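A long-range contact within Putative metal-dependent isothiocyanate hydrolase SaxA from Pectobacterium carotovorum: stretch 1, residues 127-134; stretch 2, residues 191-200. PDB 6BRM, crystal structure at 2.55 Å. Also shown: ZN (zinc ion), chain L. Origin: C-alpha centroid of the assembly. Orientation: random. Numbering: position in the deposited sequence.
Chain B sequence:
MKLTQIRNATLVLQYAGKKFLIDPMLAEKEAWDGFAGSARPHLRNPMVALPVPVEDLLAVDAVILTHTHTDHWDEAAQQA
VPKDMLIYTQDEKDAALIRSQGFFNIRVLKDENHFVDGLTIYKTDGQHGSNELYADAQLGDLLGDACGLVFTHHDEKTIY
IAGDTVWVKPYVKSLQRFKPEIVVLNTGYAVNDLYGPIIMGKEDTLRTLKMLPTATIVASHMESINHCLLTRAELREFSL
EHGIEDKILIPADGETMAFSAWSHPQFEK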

# COMPACT_ATOMS: atom_id res chain seq x y z
N GLN B 127 -1.17 3.39 5.21
CA GLN B 127 -2.05 2.41 5.84
C GLN B 127 -2.26 2.78 7.31
O GLN B 127 -1.33 2.72 8.11
CB GLN B 127 -1.48 1.00 5.71
CG GLN B 127 -2.50 -0.10 5.92
CD GLN B 127 -2.03 -1.45 5.42
OE1 GLN B 127 -2.38 -1.87 4.32
NE2 GLN B 127 -1.23 -2.12 6.23
N HIS B 128 -3.50 3.16 7.65
CA HIS B 128 -3.86 3.64 8.99
C HIS B 128 -4.18 2.45 9.90
O HIS B 128 -5.30 2.33 10.42
CB HIS B 128 -5.05 4.61 8.87
CG HIS B 128 -5.21 5.55 10.02
ND1 HIS B 128 -4.65 5.33 11.26
CD2 HIS B 128 -5.90 6.71 10.13
CE1 HIS B 128 -4.97 6.32 12.07
NE2 HIS B 128 -5.73 7.17 11.41
N GLY B 129 -3.20 1.59 10.12
CA GLY B 129 -3.41 0.33 10.84
C GLY B 129 -2.51 -0.78 10.36
O GLY B 129 -1.86 -0.66 9.32
N SER B 130 -2.47 -1.87 11.12
CA SER B 130 -1.72 -3.07 10.76
C SER B 130 -2.41 -3.85 9.63
O SER B 130 -3.57 -3.60 9.33
CB SER B 130 -1.59 -3.99 11.98
OG SER B 130 -2.86 -4.42 12.42
N ASN B 131 -1.68 -4.79 9.04
CA ASN B 131 -2.23 -5.68 8.01
C ASN B 131 -3.45 -6.47 8.49
O ASN B 131 -4.40 -6.67 7.73
CB ASN B 131 -1.16 -6.67 7.52
CG ASN B 131 -0.11 -6.01 6.65
OD1 ASN B 131 -0.11 -4.80 6.45
ND2 ASN B 131 0.80 -6.81 6.12
N GLU B 132 -3.42 -6.89 9.75
CA GLU B 132 -4.49 -7.70 10.34
C GLU B 132 -5.77 -6.87 10.47
O GLU B 132 -6.85 -7.33 10.09
CB GLU B 132 -4.10 -8.26 11.73
CG GLU B 132 -2.71 -8.88 11.87
CD GLU B 132 -2.29 -9.76 10.70
OE1 GLU B 132 -3.13 -10.55 10.21
OE2 GLU B 132 -1.12 -9.66 10.27
N LEU B 133 -5.62 -5.66 10.99
CA LEU B 133 -6.74 -4.72 11.14
C LEU B 133 -7.57 -4.55 9.87
O LEU B 133 -8.80 -4.51 9.94
CB LEU B 133 -6.23 -3.35 11.60
CG LEU B 133 -7.30 -2.30 11.95
CD1 LEU B 133 -6.95 -1.55 13.23
CD2 LEU B 133 -7.53 -1.31 10.81
N TYR B 134 -6.91 -4.46 8.71
CA TYR B 134 -7.62 -4.29 7.43
C TYR B 134 -8.24 -5.57 6.84
O TYR B 134 -8.96 -5.50 5.85
CB TYR B 134 -6.71 -3.58 6.41
CG TYR B 134 -6.59 -2.10 6.67
CD1 TYR B 134 -7.56 -1.21 6.21
CD2 TYR B 134 -5.52 -1.58 7.40
CE1 TYR B 134 -7.46 0.15 6.46
CE2 TYR B 134 -5.42 -0.22 7.66
CZ TYR B 134 -6.38 0.64 7.18
OH TYR B 134 -6.28 1.99 7.43
N VAL B 191 -2.60 3.04 19.84
CA VAL B 191 -2.58 1.59 19.69
C VAL B 191 -4.00 1.03 19.78
O VAL B 191 -4.78 1.46 20.64
CB VAL B 191 -1.61 0.95 20.72
CG1 VAL B 191 -2.20 0.95 22.13
CG2 VAL B 191 -1.21 -0.46 20.30
N ASN B 192 -4.33 0.11 18.88
CA ASN B 192 -5.59 -0.63 18.95
C ASN B 192 -5.43 -1.74 19.98
O ASN B 192 -4.33 -2.27 20.16
CB ASN B 192 -5.94 -1.21 17.58
CG ASN B 192 -7.30 -1.89 17.57
OD1 ASN B 192 -7.39 -3.12 17.54
ND2 ASN B 192 -8.36 -1.09 17.60
N ASP B 193 -6.52 -2.09 20.65
CA ASP B 193 -6.50 -3.05 21.77
C ASP B 193 -5.95 -4.42 21.36
O ASP B 193 -5.11 -4.98 22.07
CB ASP B 193 -7.91 -3.22 22.36
CG ASP B 193 -7.91 -3.99 23.67
OD1 ASP B 193 -7.18 -3.57 24.60
OD2 ASP B 193 -8.64 -4.99 23.78
N LEU B 194 -6.41 -4.93 20.22
CA LEU B 194 -6.02 -6.27 19.74
C LEU B 194 -5.17 -6.29 18.46
O LEU B 194 -4.36 -7.20 18.29
CB LEU B 194 -7.25 -7.16 19.58
CG LEU B 194 -8.41 -6.70 18.69
CD1 LEU B 194 -9.04 -7.89 17.97
CD2 LEU B 194 -9.47 -5.95 19.49
N TYR B 195 -5.33 -5.29 17.58
CA TYR B 195 -4.64 -5.28 16.27
C TYR B 195 -3.35 -4.43 16.22
O TYR B 195 -2.82 -4.18 15.13
CB TYR B 195 -5.62 -4.84 15.17
CG TYR B 195 -6.73 -5.83 14.91
CD1 TYR B 195 -6.45 -7.10 14.38
CD2 TYR B 195 -8.06 -5.52 15.18
CE1 TYR B 195 -7.46 -8.02 14.13
CE2 TYR B 195 -9.08 -6.44 14.94
CZ TYR B 195 -8.77 -7.68 14.41
OH TYR B 195 -9.78 -8.59 14.17
N GLY B 196 -2.83 -4.01 17.37
CA GLY B 196 -1.54 -3.30 17.42
C GLY B 196 -1.64 -1.85 16.97
O GLY B 196 -2.74 -1.36 16.74
N PRO B 197 -0.48 -1.17 16.84
CA PRO B 197 -0.41 0.27 16.50
C PRO B 197 -1.18 0.68 15.23
O PRO B 197 -1.21 -0.08 14.26
CB PRO B 197 1.09 0.52 16.31
CG PRO B 197 1.74 -0.50 17.18
CD PRO B 197 0.87 -1.71 17.12
N ILE B 198 -1.79 1.86 15.28
CA ILE B 198 -2.57 2.43 14.16
C ILE B 198 -1.89 3.62 13.46
O ILE B 198 -2.34 4.03 12.38
CB ILE B 198 -4.01 2.84 14.59
CG1 ILE B 198 -3.99 3.81 15.78
CG2 ILE B 198 -4.82 1.60 14.93
CD1 ILE B 198 -5.27 4.61 15.92
N ILE B 199 -0.85 4.18 14.09
CA ILE B 199 -0.01 5.21 13.50
C ILE B 199 1.46 4.95 13.90
O ILE B 199 1.75 3.93 14.54
CB ILE B 199 -0.49 6.64 13.90
CG1 ILE B 199 -0.52 6.82 15.42
CG2 ILE B 199 -1.86 6.93 13.31
CD1 ILE B 199 -0.82 8.24 15.85
N MET B 200 2.37 5.86 13.55
CA MET B 200 3.81 5.65 13.81
C MET B 200 4.16 5.90 15.27
O MET B 200 3.38 6.47 16.04
CB MET B 200 4.67 6.55 12.92
CG MET B 200 4.32 6.47 11.44
SD MET B 200 5.62 6.97 10.31
CE MET B 200 5.95 5.44 9.44
ZN ZN L . -6.58 9.18 11.66
O HOH W 1 -6.95 10.13 13.60

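What fixes the zinc-binding histidine in place? His128 uses both ring nitrogens. NE2 binds the zinc ion at 2.2 Å, so the remaining nitrogen must carry the proton, and His128 ND1 donates it to the backbone oxygen Ile198 O at 2.9 Å. That oxygen lies near the plane of the ring, at its edge, where it can meet the N-H, with an N-H...O angle of 143°. The CA-to-CB bond points sideways, and with chi1 in the t well and chi2 at -20° the end of the side chain comes nearer to the second stretch. The metal's coordination is completed by a water and by atoms elsewhere in the structure. The imidazole also packs against Ile199, with His128 CE1 3.4 Å from Ile199 CG2.

Does the close approach at Gly129 add a bond, and why is the residue glycine? Its CA is 4.0 Å from the CA of Ile198, yet no hydrogen bond joins the two residues: Gly129 N and Ile198 O are 3.4 Å apart at a poor angle. The amide turns instead to its own stretch, where Gly129 N makes a weak bond to Gln127 O at 3.0 Å. Glycine suits the backbone angles here, phi 148° and psi 168°, because a CB would be jammed against the preceding carbonyl oxygen and would also clash with Leu133 CD2.

Which polar group makes the second link? Ser130, in the p rotamer with its CA-to-CB bond directed toward the other stretch, donates from OG to Tyr195 O at 2.7 Å. The same hydroxyl oxygen accepts a weak bond from Leu133 N, 3.3 Å from Ser130 OG, so a short side chain serves as both donor and acceptor and ties the backbone at Leu133 to the contact with Tyr195. On the other side, Tyr195 N is satisfied within its own stretch by Asn192 OD1 at 3.0 Å, leaving both backbone polar groups of Tyr195 engaged.

What fills the space around these bonds? Tyr195 has the largest area covered by the opposite stretch, and Leu133 CA sits over one face of its ring, 4.2 Å from the centroid of Tyr195. The Leu133 side chain is buried, with its CB 3.9 Å from Tyr195 CB and its CD1 4.2 Å from Ile198 CG2, so one branched apolar residue bridges two partners. Glu132 adds its CB, 3.7 Å from Tyr195 CD1, while its acidic end leads away from the second stretch; the residue is exposed. In all, 405 Å² is buried, counting both sides.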